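Local coordinates for putative uncharacterized protein (Vibrio cholerae, PDB 4G7X), which probably acts as the receptor-binding N1 domain of the minor coat protein pIII of the filamentous phage CTXphi, used to enter its bacterial host, at residues Thr20-Leu25 with Val36-Cys41; Ser55-Glu60 with Tyr64-Tyr69; Pro82-Ser87 with Glu92-Pro97. All coordinates share one frame; numbering follows the deposited sequence.

Contact 1 (Thr20-Leu25 with Val36-Cys41)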
loop_
_atom_site.group_PDB
_atom_site.type_symbol
_atom_site.label_atom_id
_atom_site.label_comp_id
_atom_site.label_asym_id
_atom_site.label_seq_id
_atom_site.Cartn_x
_atom_site.Cartn_y
_atom_site.Cartn_z
ATOM N N THR A 20 -8.597 -0.842 -6.004
ATOM C CA THR A 20 -7.166 -0.803 -5.692
ATOM C C THR A 20 -6.701 0.625 -5.389
ATOM O O THR A 20 -6.980 1.559 -6.149
ATOM C CB THR A 20 -6.318 -1.398 -6.838
ATOM O OG1 THR A 20 -6.755 -2.733 -7.121
ATOM C CG2 THR A 20 -4.832 -1.434 -6.469
ATOM N N SER A 21 -6.003 0.773 -4.265
ATOM C CA SER A 21 -5.352 2.019 -3.891
ATOM C C SER A 21 -3.843 1.848 -3.993
ATOM O O SER A 21 -3.309 0.828 -3.569
ATOM C CB SER A 21 -5.708 2.369 -2.455
ATOM O OG SER A 21 -7.099 2.594 -2.314
ATOM N N HIS A 22 -3.157 2.844 -4.550
ATOM C CA HIS A 22 -1.701 2.797 -4.683
ATOM C C HIS A 22 -1.022 3.657 -3.665
ATOM O O HIS A 22 -1.386 4.818 -3.488
ATOM C CB HIS A 22 -1.284 3.238 -6.081
ATOM C CG HIS A 22 -1.373 2.142 -7.102
ATOM N ND1 HIS A 22 -2.534 1.778 -7.673
ATOM C CD2 HIS A 22 -0.394 1.304 -7.625
ATOM C CE1 HIS A 22 -2.309 0.761 -8.525
ATOM N NE2 HIS A 22 -1.001 0.475 -8.498
ATOM N N GLN A 23 -0.032 3.101 -2.978
ATOM C CA GLN A 23 0.804 3.912 -2.097
ATOM C C GLN A 23 1.945 4.504 -2.906
ATOM O O GLN A 23 2.650 3.784 -3.613
ATOM C CB GLN A 23 1.365 3.106 -0.927
ATOM C CG GLN A 23 2.441 3.862 -0.154
ATOM C CD GLN A 23 2.695 3.282 1.217
ATOM O OE1 GLN A 23 1.801 3.236 2.062
ATOM N NE2 GLN A 23 3.923 2.837 1.449
ATOM N N LEU A 24 2.117 5.817 -2.798
ATOM C CA LEU A 24 3.229 6.503 -3.441
ATOM C C LEU A 24 4.111 7.150 -2.393
ATOM O O LEU A 24 3.608 7.655 -1.385
ATOM C CB LEU A 24 2.718 7.555 -4.430
ATOM C CG LEU A 24 1.902 7.032 -5.617
ATOM C CD1 LEU A 24 1.449 8.204 -6.466
ATOM C CD2 LEU A 24 2.694 6.038 -6.450
ATOM N N LEU A 25 5.420 7.135 -2.647
ATOM C CA LEU A 25 6.416 7.702 -1.739
ATOM C C LEU A 25 6.956 9.022 -2.257
ATOM O O LEU A 25 7.173 9.190 -3.461
ATOM C CB LEU A 25 7.581 6.732 -1.548
ATOM C CG LEU A 25 7.222 5.322 -1.082
ATOM C CD1 LEU A 25 8.470 4.453 -1.072
ATOM C CD2 LEU A 25 6.533 5.317 0.274
ATOM N N VAL A 36 -1.043 12.858 -9.197
ATOM C CA VAL A 36 0.189 12.273 -9.705
ATOM C C VAL A 36 -0.118 11.501 -10.977
ATOM O O VAL A 36 -1.061 10.701 -11.012
ATOM C CB VAL A 36 0.836 11.311 -8.682
ATOM C CG1 VAL A 36 2.072 10.640 -9.271
ATOM C CG2 VAL A 36 1.201 12.042 -7.400
ATOM N N LEU A 37 0.676 11.747 -12.013
ATOM C CA LEU A 37 0.641 10.917 -13.208
ATOM C C LEU A 37 1.543 9.708 -12.978
ATOM O O LEU A 37 2.773 9.807 -13.042
ATOM C CB LEU A 37 1.053 11.722 -14.440
ATOM C CG LEU A 37 0.834 11.055 -15.799
ATOM C CD1 LEU A 37 -0.640 10.743 -16.032
ATOM C CD2 LEU A 37 1.371 11.975 -16.881
ATOM N N PHE A 38 0.908 8.581 -12.670
ATOM C CA PHE A 38 1.611 7.371 -12.272
ATOM C C PHE A 38 1.390 6.298 -13.314
ATOM O O PHE A 38 0.259 5.840 -13.514
ATOM C CB PHE A 38 1.118 6.887 -10.901
ATOM C CG PHE A 38 1.715 5.572 -10.472
ATOM C CD1 PHE A 38 1.028 4.376 -10.683
ATOM C CD2 PHE A 38 2.968 5.527 -9.874
ATOM C CE1 PHE A 38 1.582 3.162 -10.297
ATOM C CE2 PHE A 38 3.523 4.316 -9.481
ATOM C CZ PHE A 38 2.830 3.135 -9.694
ATOM N N ASP A 39 2.478 5.899 -13.968
ATOM C CA ASP A 39 2.434 4.863 -14.998
ATOM C C ASP A 39 1.352 5.174 -16.053
ATOM O O ASP A 39 0.632 4.287 -16.525
ATOM C CB ASP A 39 2.220 3.493 -14.339
ATOM C CG ASP A 39 2.774 2.344 -15.158
ATOM O OD1 ASP A 39 3.715 2.545 -15.956
ATOM O OD2 ASP A 39 2.261 1.221 -14.985
ATOM N N GLY A 40 1.247 6.455 -16.405
ATOM C CA GLY A 40 0.304 6.924 -17.420
ATOM C C GLY A 40 -1.102 7.215 -16.922
ATOM O O GLY A 40 -1.921 7.731 -17.672
ATOM N N CYS A 41 -1.373 6.893 -15.659
ATOM C CA CYS A 41 -2.691 7.050 -15.059
ATOM C C CYS A 41 -2.698 8.214 -14.082
ATOM O O CYS A 41 -1.835 8.297 -13.206
ATOM C CB CYS A 41 -3.080 5.771 -14.321
ATOM S SG CYS A 41 -4.784 5.745 -13.718
#
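Leu24 and His22 meet Val36 and Phe38 in a largely buried side-chain contact, apolar except for the His22 imidazole, between two strands that are not neighbours in the sheet. The axes of strands 20-25 and 36-38 pass 10.6 Å apart at 109°, too far for backbone pairing, and no hydrogen bond links the two segments. Leu24 serves both partners with separate branches. Its CD1 reaches Val36 tip to tip, 3.8 Å from CG1, while its CD2 lies 3.5 Å from CD2 of Phe38 and almost as near CE2, an oblique approach to the ring. With CG of Leu24 placed beside the backbone N (chi1 -63°) and opposite the carbonyl carbon, the fork opens toward both partners at once.

Two residues earlier on the strand, His22 points the same way. Its imidazole CD2 comes within 3.8 Å of Phe38 CE1. The two side chains run at about a right angle and the ring centroids are 5.3 Å apart, but the planes are tilted by 48°, an oblique pairing.

Phe38 also opens a type I' turn, Phe38 to Cys41, of a tight two-residue beta hairpin: Phe38 N bonds Cys41 O at 2.8 Å, and Cys41 N bonds Phe38 O at 2.9 Å. Asp39 and Gly40 both have positive phi, as this turn requires. Cys41 is joined to Cys14 by a disulfide, and Tyr98 brings a further ring to Phe38. Thr20, Ser21 and His22 pair in an antiparallel ladder with a strand of the other protein chain.

Contact 2 (Ser55-Glu60 with Tyr64-Tyr69)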
loop_
_atom_site.group_PDB
_atom_site.type_symbol
_atom_site.label_atom_id
_atom_site.label_comp_id
_atom_site.label_asym_id
_atom_site.label_seq_id
_atom_site.Cartn_x
_atom_site.Cartn_y
_atom_site.Cartn_z
ATOM N N SER A 55 0.912 10.476 5.389
ATOM C CA SER A 55 1.759 10.736 6.552
ATOM C C SER A 55 3.220 10.875 6.155
ATOM O O SER A 55 3.632 10.370 5.115
ATOM C CB SER A 55 1.585 9.647 7.618
ATOM O OG SER A 55 1.964 8.374 7.132
ATOM N N CYS A 56 3.988 11.584 6.979
ATOM C CA CYS A 56 5.442 11.653 6.811
ATOM C C CYS A 56 6.118 10.971 8.001
ATOM O O CYS A 56 5.666 11.116 9.144
ATOM C CB CYS A 56 5.926 13.097 6.615
ATOM S SG CYS A 56 5.199 13.935 5.176
ATOM N N LEU A 57 7.181 10.221 7.715
ATOM C CA LEU A 57 7.881 9.413 8.712
ATOM C C LEU A 57 9.385 9.664 8.676
ATOM O O LEU A 57 9.938 10.028 7.640
ATOM C CB LEU A 57 7.630 7.922 8.471
ATOM C CG LEU A 57 6.230 7.436 8.101
ATOM C CD1 LEU A 57 5.902 7.807 6.664
ATOM C CD2 LEU A 57 6.139 5.931 8.292
ATOM N N SER A 58 10.035 9.452 9.818
ATOM C CA SER A 58 11.490 9.510 9.920
ATOM C C SER A 58 11.924 8.305 10.744
ATOM O O SER A 58 11.772 8.291 11.966
ATOM C CB SER A 58 11.931 10.814 10.580
ATOM O OG SER A 58 13.345 10.903 10.641
ATOM N N ASN A 59 12.438 7.284 10.062
ATOM C CA ASN A 59 12.785 6.020 10.712
ATOM C C ASN A 59 13.881 5.246 9.971
ATOM O O ASN A 59 14.651 5.830 9.204
ATOM C CB ASN A 59 11.525 5.155 10.911
ATOM C CG ASN A 59 10.801 4.850 9.609
ATOM O OD1 ASN A 59 11.413 4.746 8.547
ATOM N ND2 ASN A 59 9.486 4.682 9.694
ATOM N N GLU A 60 13.934 3.932 10.196
ATOM C CA GLU A 60 14.917 3.047 9.557
ATOM C C GLU A 60 14.823 3.022 8.026
ATOM O O GLU A 60 15.787 2.667 7.346
ATOM C CB GLU A 60 14.826 1.622 10.131
ATOM C CG GLU A 60 13.465 0.943 9.988
ATOM C CD GLU A 60 12.393 1.520 10.908
ATOM O OE1 GLU A 60 12.735 2.020 12.006
ATOM O OE2 GLU A 60 11.202 1.472 10.529
ATOM N N TYR A 64 10.771 10.285 4.783
ATOM C CA TYR A 64 9.919 10.235 3.605
ATOM C C TYR A 64 8.468 10.504 3.955
ATOM O O TYR A 64 8.099 10.525 5.131
ATOM C CB TYR A 64 10.061 8.879 2.896
ATOM C CG TYR A 64 9.442 7.698 3.620
ATOM C CD1 TYR A 64 8.225 7.163 3.195
ATOM C CD2 TYR A 64 10.085 7.095 4.709
ATOM C CE1 TYR A 64 7.658 6.075 3.839
ATOM C CE2 TYR A 64 9.524 6.008 5.363
ATOM C CZ TYR A 64 8.312 5.505 4.918
ATOM O OH TYR A 64 7.743 4.422 5.548
ATOM N N CYS A 65 7.664 10.715 2.919
ATOM C CA CYS A 65 6.216 10.813 3.060
ATOM C C CYS A 65 5.537 9.778 2.170
ATOM O O CYS A 65 6.107 9.320 1.174
ATOM C CB CYS A 65 5.715 12.212 2.690
ATOM S SG CYS A 65 6.465 13.569 3.616
ATOM N N LYS A 66 4.316 9.414 2.541
ATOM C CA LYS A 66 3.536 8.447 1.781
ATOM C C LYS A 66 2.084 8.876 1.739
ATOM O O LYS A 66 1.567 9.461 2.693
ATOM C CB LYS A 66 3.666 7.032 2.367
ATOM C CG LYS A 66 3.224 6.898 3.816
ATOM C CD LYS A 66 3.356 5.464 4.316
ATOM C CE LYS A 66 3.080 5.375 5.807
ATOM N NZ LYS A 66 3.099 3.971 6.311
ATOM N N GLY A 67 1.437 8.572 0.623
ATOM C CA GLY A 67 0.004 8.805 0.457
ATOM C C GLY A 67 -0.656 7.649 -0.265
ATOM O O GLY A 67 0.024 6.870 -0.948
ATOM N N LEU A 68 -1.973 7.517 -0.088
ATOM C CA LEU A 68 -2.784 6.558 -0.845
ATOM C C LEU A 68 -3.501 7.274 -1.973
ATOM O O LEU A 68 -4.063 8.351 -1.767
ATOM C CB LEU A 68 -3.817 5.869 0.048
ATOM C CG LEU A 68 -3.356 4.703 0.920
ATOM C CD1 LEU A 68 -4.562 3.966 1.482
ATOM C CD2 LEU A 68 -2.465 3.751 0.136
ATOM N N TYR A 69 -3.487 6.659 -3.155
ATOM C CA TYR A 69 -3.973 7.278 -4.396
ATOM C C TYR A 69 -4.865 6.357 -5.211
ATOM O O TYR A 69 -4.633 5.146 -5.267
ATOM C CB TYR A 69 -2.770 7.712 -5.263
ATOM C CG TYR A 69 -1.989 8.839 -4.632
ATOM C CD1 TYR A 69 -2.220 10.162 -4.997
ATOM C CD2 TYR A 69 -1.046 8.584 -3.635
ATOM C CE1 TYR A 69 -1.532 11.204 -4.386
ATOM C CE2 TYR A 69 -0.355 9.617 -3.020
ATOM C CZ TYR A 69 -0.598 10.924 -3.395
ATOM O OH TYR A 69 0.076 11.951 -2.755
HETATM O O HOH W 1 8.757 3.016 7.491
#
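Tyr64 starts the pairing with Leu57: Tyr64 O accepts from Leu57 N at 2.8 Å and Tyr64 N donates to Leu57 O at 3.0 Å, the two bonds of an antiparallel hydrogen-bonded pair. With its CG between backbone N and carbonyl carbon (chi1 71°), the Tyr64 ring is brought alongside Leu57. Leu57 is modelled in two conformers; in the one described, CD1 lies over one face of the Tyr64 ring, 4.0 Å from its centroid and 24° off the normal, a CH-pi contact displaced toward the rim and less certain for the other conformer. Beyond the ring, Tyr64 OH donates to a water at 2.6 Å that also accepts from Asn59 ND2, bridging the two side chains. Asn59 OD1 lies near the ring plane at its edge, but its hydrogen bond is to Asn61 N.

Cys65 faces Cys56 at the non-hydrogen-bonded position, where a cross-strand disulfide (chi3 99°), on the face opposite Tyr64 and Leu57, draws the CA atoms to 3.9 Å.

Lys66 pairs with Ser55: Lys66 N reaches Ser55 O at 2.8 Å and Ser55 N donates back to Lys66 O at 3.0 Å. The lysine chain is extended beyond CG, and CE passes 3.5 Å from Ser55 OG; NZ bonds the backbone of the other protein chain.

Strand 64-71 pairs on its other edge with strand 20-27, where Cys65 bonds Phe26, while Leu68 bonds Glu46 of strand 41-48 and Val53 of strand 51-59.

Contact 3 (Pro82-Ser87 with Glu92-Pro97)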
loop_
_atom_site.group_PDB
_atom_site.type_symbol
_atom_site.label_atom_id
_atom_site.label_comp_id
_atom_site.label_asym_id
_atom_site.label_seq_id
_atom_site.Cartn_x
_atom_site.Cartn_y
_atom_site.Cartn_z
ATOM N N PRO A 82 6.554 18.747 -13.418
ATOM C CA PRO A 82 7.847 18.226 -12.996
ATOM C C PRO A 82 7.741 16.785 -12.513
ATOM O O PRO A 82 6.644 16.295 -12.236
ATOM C CB PRO A 82 8.218 19.131 -11.816
ATOM C CG PRO A 82 6.906 19.520 -11.234
ATOM C CD PRO A 82 5.954 19.628 -12.398
ATOM N N MET A 83 8.877 16.110 -12.419
ATOM C CA MET A 83 8.930 14.793 -11.807
ATOM C C MET A 83 8.721 14.928 -10.302
ATOM O O MET A 83 9.207 15.880 -9.682
ATOM C CB MET A 83 10.271 14.114 -12.104
ATOM C CG MET A 83 10.555 13.917 -13.593
ATOM S SD MET A 83 9.309 12.948 -14.473
ATOM C CE MET A 83 9.476 11.366 -13.665
ATOM N N CYS A 84 7.974 13.996 -9.718
ATOM C CA CYS A 84 7.816 13.976 -8.266
ATOM C C CYS A 84 9.178 13.833 -7.604
ATOM O O CYS A 84 10.041 13.096 -8.089
ATOM C CB CYS A 84 6.901 12.828 -7.827
ATOM S SG CYS A 84 5.254 12.840 -8.575
ATOM N N ASP A 85 9.369 14.545 -6.498
ATOM C CA ASP A 85 10.607 14.447 -5.736
ATOM C C ASP A 85 10.441 13.384 -4.668
ATOM O O ASP A 85 9.556 13.474 -3.813
ATOM C CB ASP A 85 10.975 15.797 -5.114
ATOM C CG ASP A 85 12.407 15.834 -4.582
ATOM O OD1 ASP A 85 12.924 16.941 -4.338
ATOM O OD2 ASP A 85 13.020 14.767 -4.396
ATOM N N LEU A 86 11.305 12.378 -4.732
ATOM C CA LEU A 86 11.267 11.253 -3.814
ATOM C C LEU A 86 12.249 11.422 -2.647
ATOM O O LEU A 86 12.276 10.605 -1.731
ATOM C CB LEU A 86 11.506 9.945 -4.589
ATOM C CG LEU A 86 10.291 9.283 -5.283
ATOM C CD1 LEU A 86 9.390 10.238 -6.059
ATOM C CD2 LEU A 86 10.755 8.146 -6.181
ATOM N N SER A 87 13.022 12.510 -2.665
ATOM C CA SER A 87 14.024 12.776 -1.631
ATOM C C SER A 87 13.743 14.066 -0.845
ATOM O O SER A 87 13.702 14.059 0.395
ATOM C CB SER A 87 15.418 12.815 -2.268
ATOM O OG SER A 87 16.397 13.249 -1.344
ATOM N N GLU A 92 3.116 19.520 -5.726
ATOM C CA GLU A 92 1.851 18.862 -5.386
ATOM C C GLU A 92 1.100 18.310 -6.600
ATOM O O GLU A 92 0.068 17.662 -6.440
ATOM C CB GLU A 92 0.946 19.765 -4.543
ATOM C CG GLU A 92 0.427 20.987 -5.274
ATOM C CD GLU A 92 1.481 22.060 -5.428
ATOM O OE1 GLU A 92 2.472 22.048 -4.665
ATOM O OE2 GLU A 92 1.309 22.921 -6.312
ATOM N N ARG A 93 1.615 18.579 -7.800
ATOM C CA ARG A 93 1.160 17.902 -9.019
ATOM C C ARG A 93 2.400 17.520 -9.790
ATOM O O ARG A 93 3.208 18.379 -10.139
ATOM C CB ARG A 93 0.255 18.795 -9.863
ATOM C CG ARG A 93 -1.113 18.965 -9.251
ATOM C CD ARG A 93 -2.075 19.720 -10.144
ATOM N NE ARG A 93 -3.393 19.630 -9.531
ATOM C CZ ARG A 93 -3.784 20.385 -8.507
ATOM N NH1 ARG A 93 -2.970 21.310 -8.020
ATOM N NH2 ARG A 93 -4.990 20.220 -7.981
ATOM N N CYS A 94 2.585 16.227 -10.027
ATOM C CA CYS A 94 3.851 15.771 -10.582
ATOM C C CYS A 94 3.737 14.439 -11.308
ATOM O O CYS A 94 2.751 13.721 -11.147
ATOM C CB CYS A 94 4.915 15.704 -9.473
ATOM S SG CYS A 94 4.491 14.664 -8.048
ATOM N N ILE A 95 4.748 14.129 -12.114
ATOM C CA ILE A 95 4.821 12.857 -12.827
ATOM C C ILE A 95 5.683 11.900 -12.009
ATOM O O ILE A 95 6.810 12.238 -11.642
ATOM C CB ILE A 95 5.403 13.052 -14.249
ATOM C CG1 ILE A 95 4.540 14.041 -15.041
ATOM C CG2 ILE A 95 5.534 11.714 -14.970
ATOM C CD1 ILE A 95 5.127 14.453 -16.377
ATOM N N TYR A 96 5.158 10.717 -11.698
ATOM C CA TYR A 96 5.909 9.777 -10.862
ATOM C C TYR A 96 7.007 9.050 -11.644
ATOM O O TYR A 96 6.789 8.649 -12.787
ATOM C CB TYR A 96 4.986 8.774 -10.162
ATOM C CG TYR A 96 5.533 8.339 -8.819
ATOM C CD1 TYR A 96 5.441 9.175 -7.707
ATOM C CD2 TYR A 96 6.164 7.108 -8.666
ATOM C CE1 TYR A 96 5.954 8.795 -6.478
ATOM C CE2 TYR A 96 6.679 6.716 -7.442
ATOM C CZ TYR A 96 6.579 7.566 -6.354
ATOM O OH TYR A 96 7.090 7.171 -5.139
ATOM N N PRO A 97 8.207 8.909 -11.041
ATOM C CA PRO A 97 9.291 8.153 -11.684
ATOM C C PRO A 97 9.200 6.641 -11.428
ATOM O O PRO A 97 10.085 6.059 -10.791
ATOM C CB PRO A 97 10.556 8.752 -11.057
ATOM C CG PRO A 97 10.123 9.271 -9.730
ATOM C CD PRO A 97 8.661 9.612 -9.825
#
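Ile95 O is approached by three groups of the 82-87 segment. Cys84 N donates to Ile95 O at 2.9 Å, from 40° above the carbonyl plane; Met83 CA makes a CA-H...O contact with the same oxygen; and Met83 CE packs 3.5 Å from Ile95 O. The Cys84 bond is nearly straight at its hydrogen even though it meets the carbonyl off its plane. A companion bond, Ile95 N to Pro82 O, also 2.9 Å, lies in the carbonyl plane, and the two make a single backbone bridge between Met83 and Ile95. The strand 93-95 thus gains one short rung from a loop that has no regular structure.

One residue on from Met83 and one back from Ile95, Cys84 and Cys94 close a disulfide with chi3 94°. The two halves are set differently: SG of Cys84 sits beside its backbone N, opposite the carbonyl carbon, whereas SG of Cys94 lies between backbone N and carbonyl carbon, chi1 56°. The sulfur of Cys84, SG, then comes 3.8 Å from Tyr96 CD1, an oblique sulfur-aromatic contact.

Two apolar side chains flank this link. Met83, bent at chi2 and chi3, folds back so that SD passes 3.9 Å from Ile95 CB and CE touches Pro97 CB. Leu86 reaches Pro97 tip to tip, CD2 to CG 3.8 Å, and its CD1 lies 3.8 Å from Tyr96 CE1, the two side chains at about a right angle. The hydroxyl of Tyr96 bonds to Leu25 O on strand 20-27. Asp85 OD2 takes Ser87 N in an Asx turn and also Gly88 N, shaping the loop beyond.

With just two hydrogen bonds across the contact, the disulfide, backed by mostly solvent-facing apolar packing, is probably what chiefly fixes the loop against the strand.

Contacts 1, 2 and 3 occur in series along the chain, and all reach one mixed sheet. Contacts 1 and 2, centres about 15 Å apart, join through adjacent strands 20-27 and 64-71: His22 O accepts from Tyr69 N at 2.8 Å, and Leu24 N meets Gly67 O at 3.0 Å, both probable hydrogen bonds. Contact 3 lies about 11 Å, centre to centre, from contact 1; strands 35-38 and 93-95 are parallel neighbours, and Tyr96 probably bonds twice, OH to Leu25 O at 2.6 Å and N to Leu37 O at 2.9 Å. Contacts 2 and 3 do not touch, nearest atoms about 5 Å apart. Contacts 1 and 2 border the other protein chain, contact 3 does not.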